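Local coordinates for protein PadR family transcriptional regulator (Streptococcus pneumoniae, PDB 5ZQH) that probably represses or otherwise regulates transcription as a dimeric PadR-family DNA-binding protein with a winged helix-turn-helix fold, at residues K20-Y23 / G24-V28; V8-G11 / C12-M16; Q49-K53 / N54-R58; Q29-E33 / A34-T38. All coordinates share one frame; numbering follows the deposited sequence.

In the fold
The helix carrying contact 2 (8-16) forms the centre of the arrangement, and the other three contacts all touch it. Contact 1 closes against it where R22 NH1 comes within 2.8 Å of M16 O. Contact 4 places A34 CB 4.1 Å from M16 CE, and T30 OG1 3.2 Å from R22 NE of contact 1. Contact 3 meets contact 2 through L51 CG, 3.8 Å from L14 CD1. Contacts 3 and 4 lie on opposite sides of the chain's centre, their own centres about 22 Å apart. Contacts 1 and 4 mark the start and end of helix 24-34 and contact 3 the end of helix 45-53, the two helices expected to form the helix-turn-helix; contacts 2 and 4 also touch the second subunit.

Contact 1. Residues K20-Y23 / G24-V28; sequences KERY and GYELV
E26 lies across one face of the Y23 ring. Its CG sits over the middle of the ring, 4.0 Å from the centroid, a CH-pi contact; beyond it the carboxylate stays stacked with the ring, the two planes 29° apart, and E26 OE1 comes to 3.0 Å from Y23 CE2. Both side chains start with CG between backbone N and carbonyl carbon (chi1 66° for Y23, 64° for E26), which turns each toward the other, and the extended E26 chain then carries OE2 past the ring. There E26 OE2 meets K20 NZ at 3.3 Å in a salt bridge whose hydrogen bond is weak, and lies 3.3 Å from R22 CG. K20 NZ is also tied to E21 O, at 2.8 Å, by a hydrogen bond that steadies the bent end of the lysine. At the backbone, Y23 occupies the N-cap position of helix 24-34, and Y23 O accepts from L27 N at 3.0 Å, closing the first turn. R22 CB packs on L27 CG at 3.8 Å. Outside the two segments, R22 pairs through its backbone with F73, which adds 22-23 as an edge strand beside 69-75 in the small winged-helix sheet, and Y72 meets the Y23 ring edge-to-face. The R22 guanidinium turns toward M16 O of helix 3-19; K20, and at longer range R22, would probably offset part of the E26 charge.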
loop_
_atom_site.group_PDB
_atom_site.type_symbol
_atom_site.label_atom_id
_atom_site.label_comp_id
_atom_site.label_asym_id
_atom_site.label_seq_id
_atom_site.Cartn_x
_atom_site.Cartn_y
_atom_site.Cartn_z
ATOM N N LYS A 20 -12.878 17.819 5.039
ATOM C CA LYS A 20 -13.895 18.667 4.429
ATOM C C LYS A 20 -14.696 17.875 3.395
ATOM O O LYS A 20 -14.134 17.204 2.525
ATOM C CB LYS A 20 -13.258 19.902 3.782
ATOM C CG LYS A 20 -14.246 20.993 3.410
ATOM C CD LYS A 20 -13.727 21.825 2.250
ATOM C CE LYS A 20 -14.837 22.645 1.600
ATOM N NZ LYS A 20 -15.773 21.838 0.751
ATOM N N GLU A 21 -16.016 17.965 3.531
ATOM C CA GLU A 21 -16.994 17.456 2.577
ATOM C C GLU A 21 -16.676 17.992 1.169
ATOM O O GLU A 21 -16.703 19.209 0.946
ATOM C CB GLU A 21 -18.371 17.930 3.041
ATOM C CG GLU A 21 -19.555 17.133 2.538
ATOM C CD GLU A 21 -20.853 17.547 3.206
ATOM O OE1 GLU A 21 -20.844 17.789 4.441
ATOM O OE2 GLU A 21 -21.885 17.632 2.494
ATOM N N ARG A 22 -16.356 17.086 0.242
ATOM C CA ARG A 22 -15.892 17.462 -1.106
ATOM C C ARG A 22 -16.618 16.739 -2.239
ATOM O O ARG A 22 -16.992 15.572 -2.091
ATOM C CB ARG A 22 -14.390 17.196 -1.239
ATOM C CG ARG A 22 -13.500 18.300 -0.690
ATOM C CD ARG A 22 -12.057 18.107 -1.130
ATOM N NE ARG A 22 -11.163 19.086 -0.515
ATOM C CZ ARG A 22 -10.472 18.900 0.609
ATOM N NH1 ARG A 22 -10.548 17.756 1.288
ATOM N NH2 ARG A 22 -9.696 19.876 1.060
ATOM N N TYR A 23 -16.799 17.431 -3.367
ATOM C CA TYR A 23 -17.290 16.792 -4.596
ATOM C C TYR A 23 -16.147 16.334 -5.517
ATOM O O TYR A 23 -15.003 16.771 -5.357
ATOM C CB TYR A 23 -18.361 17.635 -5.327
ATOM C CG TYR A 23 -17.937 18.963 -5.927
ATOM C CD1 TYR A 23 -17.435 19.042 -7.232
ATOM C CD2 TYR A 23 -18.090 20.155 -5.209
ATOM C CE1 TYR A 23 -17.064 20.263 -7.789
ATOM C CE2 TYR A 23 -17.730 21.384 -5.760
ATOM C CZ TYR A 23 -17.212 21.433 -7.046
ATOM O OH TYR A 23 -16.851 22.643 -7.591
ATOM N N GLY A 24 -16.476 15.443 -6.455
ATOM C CA GLY A 24 -15.524 14.773 -7.350
ATOM C C GLY A 24 -14.429 15.608 -7.997
ATOM O O GLY A 24 -13.261 15.229 -7.951
ATOM N N TYR A 25 -14.808 16.739 -8.596
ATOM C CA TYR A 25 -13.852 17.657 -9.238
ATOM C C TYR A 25 -12.854 18.224 -8.238
ATOM O O TYR A 25 -11.650 18.222 -8.503
ATOM C CB TYR A 25 -14.569 18.798 -9.974
ATOM C CG TYR A 25 -13.655 19.830 -10.620
ATOM C CD1 TYR A 25 -13.124 19.620 -11.898
ATOM C CD2 TYR A 25 -13.339 21.037 -9.964
ATOM C CE1 TYR A 25 -12.297 20.564 -12.499
ATOM C CE2 TYR A 25 -12.509 21.986 -10.559
ATOM C CZ TYR A 25 -11.996 21.744 -11.826
ATOM O OH TYR A 25 -11.182 22.671 -12.434
ATOM N N GLU A 26 -13.358 18.708 -7.101
ATOM C CA GLU A 26 -12.493 19.352 -6.121
ATOM C C GLU A 26 -11.584 18.378 -5.363
ATOM O O GLU A 26 -10.517 18.777 -4.908
ATOM C CB GLU A 26 -13.250 20.338 -5.207
ATOM C CG GLU A 26 -14.325 19.776 -4.291
ATOM C CD GLU A 26 -15.013 20.857 -3.467
ATOM O OE1 GLU A 26 -15.323 21.940 -4.015
ATOM O OE2 GLU A 26 -15.244 20.627 -2.261
ATOM N N LEU A 27 -11.990 17.109 -5.276
ATOM C CA LEU A 27 -11.143 16.044 -4.725
ATOM C C LEU A 27 -9.932 15.741 -5.602
ATOM O O LEU A 27 -8.825 15.601 -5.079
ATOM C CB LEU A 27 -11.938 14.761 -4.452
ATOM C CG LEU A 27 -12.362 14.506 -3.000
ATOM C CD1 LEU A 27 -13.569 13.579 -2.957
ATOM C CD2 LEU A 27 -11.223 13.950 -2.149
ATOM N N VAL A 28 -10.141 15.655 -6.920
ATOM C CA VAL A 28 -9.054 15.433 -7.892
ATOM C C VAL A 28 -8.023 16.573 -7.820
ATOM O O VAL A 28 -6.810 16.324 -7.850
ATOM C CB VAL A 28 -9.594 15.229 -9.340
ATOM C CG1 VAL A 28 -8.467 15.123 -10.367
ATOM C CG2 VAL A 28 -10.473 13.985 -9.419
#

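Contact 2. Residues V8-G11 / C12-M16; sequences VLEG and CVLDM
C12 leans back along its helix onto V8, the two side chains meeting at SG and CG1, 3.9 Å apart. Its sulfur stands anti to the carbonyl carbon (chi1 -69°), a setting that points it down the helix toward the preceding turn, while C12 N donates to V8 O at 2.8 Å. G11 takes part through its backbone: its carbonyl oxygen accepts from D15 N at 2.9 Å, and D15 CB rests 3.4 Å from the same oxygen. This is the middle of helix 3-19, a central helix of the winged-helix domain, most of whose residues here are buried and against which helices 24-34, 45-53 and 77-101 pack; V8 and C12 meet V97 and I100 of the second subunit, at the dimer interface. L14 reaches L51 of helix 45-53 and W56. L14 N donates to E10 O at 2.9 Å, L14 CB lies 3.3 Å from that oxygen, and L14 CD2 approaches E10 CG only loosely, at 4.2 Å. V13 follows the same pattern, V13 CB lying 3.2 Å from L9 O, and its side chain packs on L31 and L47. The carboxylate of D15 leads away from the helix turn and is held by W87 NE1 and Q19 NE2, one on each oxygen.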
loop_
_atom_site.group_PDB
_atom_site.type_symbol
_atom_site.label_atom_id
_atom_site.label_comp_id
_atom_site.label_asym_id
_atom_site.label_seq_id
_atom_site.Cartn_x
_atom_site.Cartn_y
_atom_site.Cartn_z
ATOM N N VAL A 8 -2.666 3.671 -0.669
ATOM C CA VAL A 8 -2.361 5.055 -0.283
ATOM C C VAL A 8 -3.468 6.033 -0.716
ATOM O O VAL A 8 -3.997 6.761 0.145
ATOM C CB VAL A 8 -0.937 5.509 -0.711
ATOM C CG1 VAL A 8 -0.752 7.012 -0.541
ATOM C CG2 VAL A 8 0.118 4.768 0.097
ATOM N N LEU A 9 -3.836 6.044 -2.008
ATOM C CA LEU A 9 -4.928 6.934 -2.450
ATOM C C LEU A 9 -6.282 6.656 -1.806
ATOM O O LEU A 9 -7.061 7.594 -1.627
ATOM C CB LEU A 9 -5.050 7.166 -3.973
ATOM C CG LEU A 9 -4.747 6.245 -5.147
ATOM C CD1 LEU A 9 -5.812 6.385 -6.232
ATOM C CD2 LEU A 9 -3.396 6.634 -5.712
ATOM N N GLU A 10 -6.552 5.398 -1.446
ATOM C CA GLU A 10 -7.776 5.077 -0.706
ATOM C C GLU A 10 -7.804 5.841 0.613
ATOM O O GLU A 10 -8.722 6.627 0.849
ATOM C CB GLU A 10 -7.942 3.578 -0.458
ATOM C CG GLU A 10 -9.355 3.228 -0.008
ATOM C CD GLU A 10 -9.483 1.820 0.533
ATOM O OE1 GLU A 10 -9.064 1.583 1.689
ATOM O OE2 GLU A 10 -10.025 0.953 -0.194
ATOM N N GLY A 11 -6.779 5.612 1.437
ATOM C CA GLY A 11 -6.577 6.325 2.698
ATOM C C GLY A 11 -6.579 7.836 2.568
ATOM O O GLY A 11 -7.249 8.517 3.348
ATOM N N CYS A 12 -5.850 8.350 1.571
ATOM C CA CYS A 12 -5.773 9.801 1.303
ATOM C C CYS A 12 -7.112 10.420 0.886
ATOM O O CYS A 12 -7.492 11.460 1.422
ATOM C CB CYS A 12 -4.664 10.134 0.290
ATOM S SG CYS A 12 -2.987 9.867 0.922
ATOM N N VAL A 13 -7.821 9.773 -0.048
ATOM C CA VAL A 13 -9.184 10.196 -0.471
ATOM C C VAL A 13 -10.179 10.190 0.704
ATOM O O VAL A 13 -10.937 11.143 0.890
ATOM C CB VAL A 13 -9.700 9.383 -1.703
ATOM C CG1 VAL A 13 -11.212 9.461 -1.873
ATOM C CG2 VAL A 13 -9.021 9.865 -2.976
ATOM N N LEU A 14 -10.150 9.114 1.485
ATOM C CA LEU A 14 -10.934 8.976 2.714
ATOM C C LEU A 14 -10.647 10.077 3.747
ATOM O O LEU A 14 -11.586 10.652 4.313
ATOM C CB LEU A 14 -10.709 7.583 3.320
ATOM C CG LEU A 14 -11.808 6.512 3.454
ATOM C CD1 LEU A 14 -13.035 6.709 2.569
ATOM C CD2 LEU A 14 -11.210 5.122 3.268
ATOM N N ASP A 15 -9.362 10.374 3.965
ATOM C CA ASP A 15 -8.929 11.437 4.886
ATOM C C ASP A 15 -9.395 12.825 4.443
ATOM O O ASP A 15 -9.909 13.591 5.260
ATOM C CB ASP A 15 -7.406 11.408 5.080
ATOM C CG ASP A 15 -6.937 12.273 6.250
ATOM O OD1 ASP A 15 -7.308 11.983 7.410
ATOM O OD2 ASP A 15 -6.181 13.236 6.005
ATOM N N MET A 16 -9.224 13.126 3.152
ATOM C CA MET A 16 -9.648 14.397 2.553
ATOM C C MET A 16 -11.146 14.662 2.697
ATOM O O MET A 16 -11.546 15.788 2.995
ATOM C CB MET A 16 -9.237 14.474 1.083
ATOM C CG MET A 16 -7.762 14.752 0.871
ATOM S SD MET A 16 -7.316 14.642 -0.867
ATOM C CE MET A 16 -5.564 15.010 -0.772
#

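Contact 3. Residues Q49-K53 / N54-R58; sequences QKLEK and NQWIR
W56 carries CG anti to its carbonyl carbon (chi1 -66°), and I57 tucks CG1 between backbone N and carbonyl carbon (chi1 64°); these settings bring both side chains onto L51. The turn that allows it is a Schellman motif ending helix 45-53: Q55 has a positive phi of 61°, W56 N donates to L51 O at 2.9 Å, and Q55 N donates to E52 O at 3.0 Å from above the carbonyl plane. I57 N adds a weak third bond to L51 O. In winged-helix proteins the second helix of the helix-turn-helix usually reads DNA, and here the turn passes from helix 45-53, which would be that helix, into the first strand of the probable wing. Beneath the turn L51 CD1 touches W56 CE3 at 3.6 Å, the side chains slanting across each other, and L51 CB meets I57 CG1 at 3.7 Å. F73 and L75 of strand 69-75 cover I57 further out. E52 CA points its hydrogen at I57 O, 3.5 Å away. N54 reaches two ways: ND2 lies over one face of the indole, offset toward its rim, while OD1 accepts from K53 NZ at 3.1 Å, nearly in line with the side-chain carbonyl.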
loop_
_atom_site.group_PDB
_atom_site.type_symbol
_atom_site.label_atom_id
_atom_site.label_comp_id
_atom_site.label_asym_id
_atom_site.label_seq_id
_atom_site.Cartn_x
_atom_site.Cartn_y
_atom_site.Cartn_z
ATOM N N GLN A 49 -16.751 5.724 -6.416
ATOM C CA GLN A 49 -17.866 4.813 -6.696
ATOM C C GLN A 49 -17.843 3.595 -5.760
ATOM O O GLN A 49 -18.883 3.213 -5.222
ATOM C CB GLN A 49 -17.815 4.354 -8.158
ATOM C CG GLN A 49 -19.159 4.011 -8.781
ATOM C CD GLN A 49 -19.511 4.905 -9.958
ATOM O OE1 GLN A 49 -18.690 5.138 -10.854
ATOM N NE2 GLN A 49 -20.743 5.397 -9.974
ATOM N N LYS A 50 -16.647 3.017 -5.573
ATOM C CA LYS A 50 -16.422 1.847 -4.723
ATOM C C LYS A 50 -16.727 2.129 -3.253
ATOM O O LYS A 50 -17.444 1.357 -2.615
ATOM C CB LYS A 50 -14.994 1.319 -4.896
ATOM C CG LYS A 50 -14.731 -0.048 -4.264
ATOM C CD LYS A 50 -13.402 -0.634 -4.718
ATOM C CE LYS A 50 -12.237 -0.133 -3.879
ATOM N NZ LYS A 50 -11.066 0.241 -4.724
ATOM N N LEU A 51 -16.179 3.236 -2.744
ATOM C CA LEU A 51 -16.385 3.708 -1.376
ATOM C C LEU A 51 -17.853 4.014 -1.057
ATOM O O LEU A 51 -18.324 3.679 0.026
ATOM C CB LEU A 51 -15.525 4.954 -1.127
ATOM C CG LEU A 51 -14.073 4.995 -0.620
ATOM C CD1 LEU A 51 -13.234 3.749 -0.886
ATOM C CD2 LEU A 51 -13.404 6.226 -1.217
ATOM N N GLU A 52 -18.571 4.645 -1.992
ATOM C CA GLU A 52 -20.006 4.936 -1.808
ATOM C C GLU A 52 -20.840 3.650 -1.723
ATOM O O GLU A 52 -21.698 3.516 -0.842
ATOM C CB GLU A 52 -20.543 5.860 -2.915
ATOM C CG GLU A 52 -21.933 6.428 -2.627
ATOM C CD GLU A 52 -22.561 7.200 -3.785
ATOM O OE1 GLU A 52 -21.988 7.236 -4.902
ATOM O OE2 GLU A 52 -23.651 7.785 -3.573
ATOM N N LYS A 53 -20.569 2.719 -2.638
ATOM C CA LYS A 53 -21.218 1.404 -2.681
ATOM C C LYS A 53 -20.870 0.558 -1.443
ATOM O O LYS A 53 -21.730 -0.155 -0.913
ATOM C CB LYS A 53 -20.887 0.702 -4.019
ATOM C CG LYS A 53 -21.391 -0.727 -4.195
ATOM C CD LYS A 53 -20.217 -1.687 -4.074
ATOM C CE LYS A 53 -20.552 -2.924 -3.258
ATOM N NZ LYS A 53 -19.298 -3.573 -2.777
ATOM N N ASN A 54 -19.622 0.673 -0.975
ATOM C CA ASN A 54 -19.172 0.071 0.292
ATOM C C ASN A 54 -19.801 0.684 1.550
ATOM O O ASN A 54 -19.593 0.174 2.659
ATOM C CB ASN A 54 -17.645 0.172 0.422
ATOM C CG ASN A 54 -16.899 -0.841 -0.426
ATOM O OD1 ASN A 54 -17.485 -1.771 -0.995
ATOM N ND2 ASN A 54 -15.581 -0.661 -0.515
ATOM N N GLN A 55 -20.546 1.780 1.370
ATOM C CA GLN A 55 -21.150 2.573 2.454
ATOM C C GLN A 55 -20.104 3.168 3.418
ATOM O O GLN A 55 -20.354 3.303 4.613
ATOM C CB GLN A 55 -22.247 1.778 3.203
ATOM C CG GLN A 55 -23.524 1.531 2.406
ATOM C CD GLN A 55 -24.473 0.548 3.080
ATOM O OE1 GLN A 55 -24.700 0.604 4.295
ATOM N NE2 GLN A 55 -25.042 -0.358 2.287
ATOM N N TRP A 56 -18.934 3.515 2.879
ATOM C CA TRP A 56 -17.878 4.195 3.637
ATOM C C TRP A 56 -18.076 5.703 3.548
ATOM O O TRP A 56 -17.825 6.434 4.507
ATOM C CB TRP A 56 -16.495 3.814 3.100
ATOM C CG TRP A 56 -16.084 2.362 3.290
ATOM C CD1 TRP A 56 -16.851 1.329 3.769
ATOM C CD2 TRP A 56 -14.812 1.787 2.956
ATOM N NE1 TRP A 56 -16.132 0.159 3.767
ATOM C CE2 TRP A 56 -14.879 0.408 3.273
ATOM C CE3 TRP A 56 -13.620 2.304 2.429
ATOM C CZ2 TRP A 56 -13.796 -0.464 3.073
ATOM C CZ3 TRP A 56 -12.537 1.434 2.230
ATOM C CH2 TRP A 56 -12.637 0.067 2.558
ATOM N N ILE A 57 -18.517 6.160 2.377
ATOM C CA ILE A 57 -18.865 7.565 2.141
ATOM C C ILE A 57 -20.285 7.675 1.574
ATOM O O ILE A 57 -20.855 6.679 1.118
ATOM C CB ILE A 57 -17.841 8.284 1.217
ATOM C CG1 ILE A 57 -17.830 7.664 -0.191
ATOM C CG2 ILE A 57 -16.454 8.298 1.856
ATOM C CD1 ILE A 57 -17.097 8.472 -1.244
ATOM N N ARG A 58 -20.853 8.877 1.617
ATOM C CA ARG A 58 -22.146 9.136 0.991
ATOM C C ARG A 58 -22.123 10.386 0.124
ATOM O O ARG A 58 -21.475 11.381 0.472
ATOM C CB ARG A 58 -23.280 9.188 2.028
ATOM C CG ARG A 58 -23.237 10.329 3.042
ATOM C CD ARG A 58 -24.330 10.158 4.086
ATOM N NE ARG A 58 -25.686 10.306 3.541
ATOM C CZ ARG A 58 -26.590 11.198 3.959
ATOM N NH1 ARG A 58 -26.314 12.048 4.941
ATOM N NH2 ARG A 58 -27.791 11.242 3.392
#

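Contact 4. Residues Q29-E33 / A34-T38; sequences QTLRE and AGFDT
L31 O takes hydrogen bonds from two backbone donors that reach it from opposite faces of its carbonyl plane: A34 N at 3.2 Å, well above the plane, and F36 N at 3.1 Å. Between them G35 N binds R32 O at 3.1 Å. This is a Schellman motif closing helix 24-34; G35, with phi 133°, takes a backbone shape that glycine adopts readily. The chain then bends sharply again, F36 being the centre of an inverse gamma turn. F36 holds CG anti to its carbonyl carbon (chi1 -60°), which swings the ring back to the helix end, edge first: F36 CD2 comes to 3.2 Å from L31 O, which lies in the ring plane, and F36 CD2 also lies 4.0 Å from L31 CD1. On the far side of the turn R32 CA sits 3.4 Å from F36 O in a C-H...O contact, and the R32 guanidinium, edge toward D37 O, bonds to I39 O. T30 OG1 is held by E26 O one turn back. L31 packs on V13 and M16, and F36 meets K96 (cation-pi) and I100 of the second subunit, so the end of helix 24-34 sits between helix 3-19 of its own chain and helix 77-101 of the other.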
loop_
_atom_site.group_PDB
_atom_site.type_symbol
_atom_site.label_atom_id
_atom_site.label_comp_id
_atom_site.label_asym_id
_atom_site.label_seq_id
_atom_site.Cartn_x
_atom_site.Cartn_y
_atom_site.Cartn_z
ATOM N N GLN A 29 -8.514 17.807 -7.688
ATOM C CA GLN A 29 -7.652 18.999 -7.608
ATOM C C GLN A 29 -6.871 19.084 -6.304
ATOM O O GLN A 29 -5.714 19.500 -6.308
ATOM C CB GLN A 29 -8.450 20.287 -7.850
ATOM C CG GLN A 29 -9.108 20.393 -9.229
ATOM C CD GLN A 29 -8.122 20.477 -10.387
ATOM O OE1 GLN A 29 -6.954 20.826 -10.216
ATOM N NE2 GLN A 29 -8.600 20.165 -11.578
ATOM N N THR A 30 -7.507 18.679 -5.204
ATOM C CA THR A 30 -6.859 18.573 -3.888
ATOM C C THR A 30 -5.773 17.492 -3.901
ATOM O O THR A 30 -4.732 17.648 -3.268
ATOM C CB THR A 30 -7.904 18.305 -2.778
ATOM O OG1 THR A 30 -8.961 19.265 -2.887
ATOM C CG2 THR A 30 -7.297 18.419 -1.380
ATOM N N LEU A 31 -6.025 16.422 -4.654
ATOM C CA LEU A 31 -5.109 15.292 -4.811
ATOM C C LEU A 31 -3.871 15.708 -5.624
ATOM O O LEU A 31 -2.738 15.406 -5.230
ATOM C CB LEU A 31 -5.853 14.124 -5.474
ATOM C CG LEU A 31 -5.911 12.666 -4.994
ATOM C CD1 LEU A 31 -5.796 12.442 -3.491
ATOM C CD2 LEU A 31 -7.208 12.060 -5.497
ATOM N N ARG A 32 -4.096 16.415 -6.732
ATOM C CA ARG A 32 -3.016 16.970 -7.556
ATOM C C ARG A 32 -2.109 17.914 -6.751
ATOM O O ARG A 32 -0.881 17.797 -6.813
ATOM C CB ARG A 32 -3.573 17.686 -8.797
ATOM C CG ARG A 32 -4.199 16.776 -9.848
ATOM C CD ARG A 32 -4.408 17.512 -11.163
ATOM N NE ARG A 32 -5.574 17.024 -11.911
ATOM C CZ ARG A 32 -5.582 15.982 -12.749
ATOM N NH1 ARG A 32 -4.481 15.265 -12.975
ATOM N NH2 ARG A 32 -6.708 15.649 -13.366
ATOM N N GLU A 33 -2.733 18.808 -5.977
ATOM C CA GLU A 33 -2.042 19.778 -5.112
ATOM C C GLU A 33 -1.252 19.159 -3.954
ATOM O O GLU A 33 -0.373 19.819 -3.373
ATOM C CB GLU A 33 -3.042 20.792 -4.553
ATOM C CG GLU A 33 -3.163 22.075 -5.360
ATOM C CD GLU A 33 -4.260 22.993 -4.844
ATOM O OE1 GLU A 33 -4.387 23.142 -3.607
ATOM O OE2 GLU A 33 -5.007 23.567 -5.678
ATOM N N ALA A 34 -1.581 17.908 -3.619
ATOM C CA ALA A 34 -0.880 17.138 -2.588
ATOM C C ALA A 34 0.341 16.405 -3.152
ATOM O O ALA A 34 1.200 15.940 -2.390
ATOM C CB ALA A 34 -1.833 16.159 -1.919
ATOM N N GLY A 35 0.413 16.313 -4.482
ATOM C CA GLY A 35 1.541 15.674 -5.165
ATOM C C GLY A 35 1.181 14.691 -6.267
ATOM O O GLY A 35 2.047 14.300 -7.055
ATOM N N PHE A 36 -0.090 14.295 -6.323
ATOM C CA PHE A 36 -0.586 13.366 -7.331
ATOM C C PHE A 36 -0.775 14.081 -8.685
ATOM O O PHE A 36 -1.891 14.219 -9.199
ATOM C CB PHE A 36 -1.870 12.671 -6.836
ATOM C CG PHE A 36 -1.687 11.874 -5.564
ATOM C CD1 PHE A 36 -1.268 10.540 -5.611
ATOM C CD2 PHE A 36 -1.932 12.451 -4.311
ATOM C CE1 PHE A 36 -1.096 9.804 -4.440
ATOM C CE2 PHE A 36 -1.761 11.722 -3.142
ATOM C CZ PHE A 36 -1.346 10.396 -3.206
ATOM N N ASP A 37 0.349 14.530 -9.246
ATOM C CA ASP A 37 0.402 15.302 -10.490
ATOM C C ASP A 37 -0.048 14.497 -11.698
ATOM O O ASP A 37 -0.659 15.045 -12.618
ATOM C CB ASP A 37 1.835 15.792 -10.745
ATOM C CG ASP A 37 2.340 16.734 -9.670
ATOM O OD1 ASP A 37 1.835 17.877 -9.593
ATOM O OD2 ASP A 37 3.245 16.328 -8.907
ATOM N N THR A 38 0.252 13.199 -11.679
ATOM C CA THR A 38 0.113 12.329 -12.849
ATOM C C THR A 38 -1.111 11.392 -12.833
ATOM O O THR A 38 -1.114 10.357 -13.514
ATOM C CB THR A 38 1.411 11.517 -13.089
ATOM O OG1 THR A 38 1.819 10.884 -11.867
ATOM C CG2 THR A 38 2.534 12.422 -13.597
#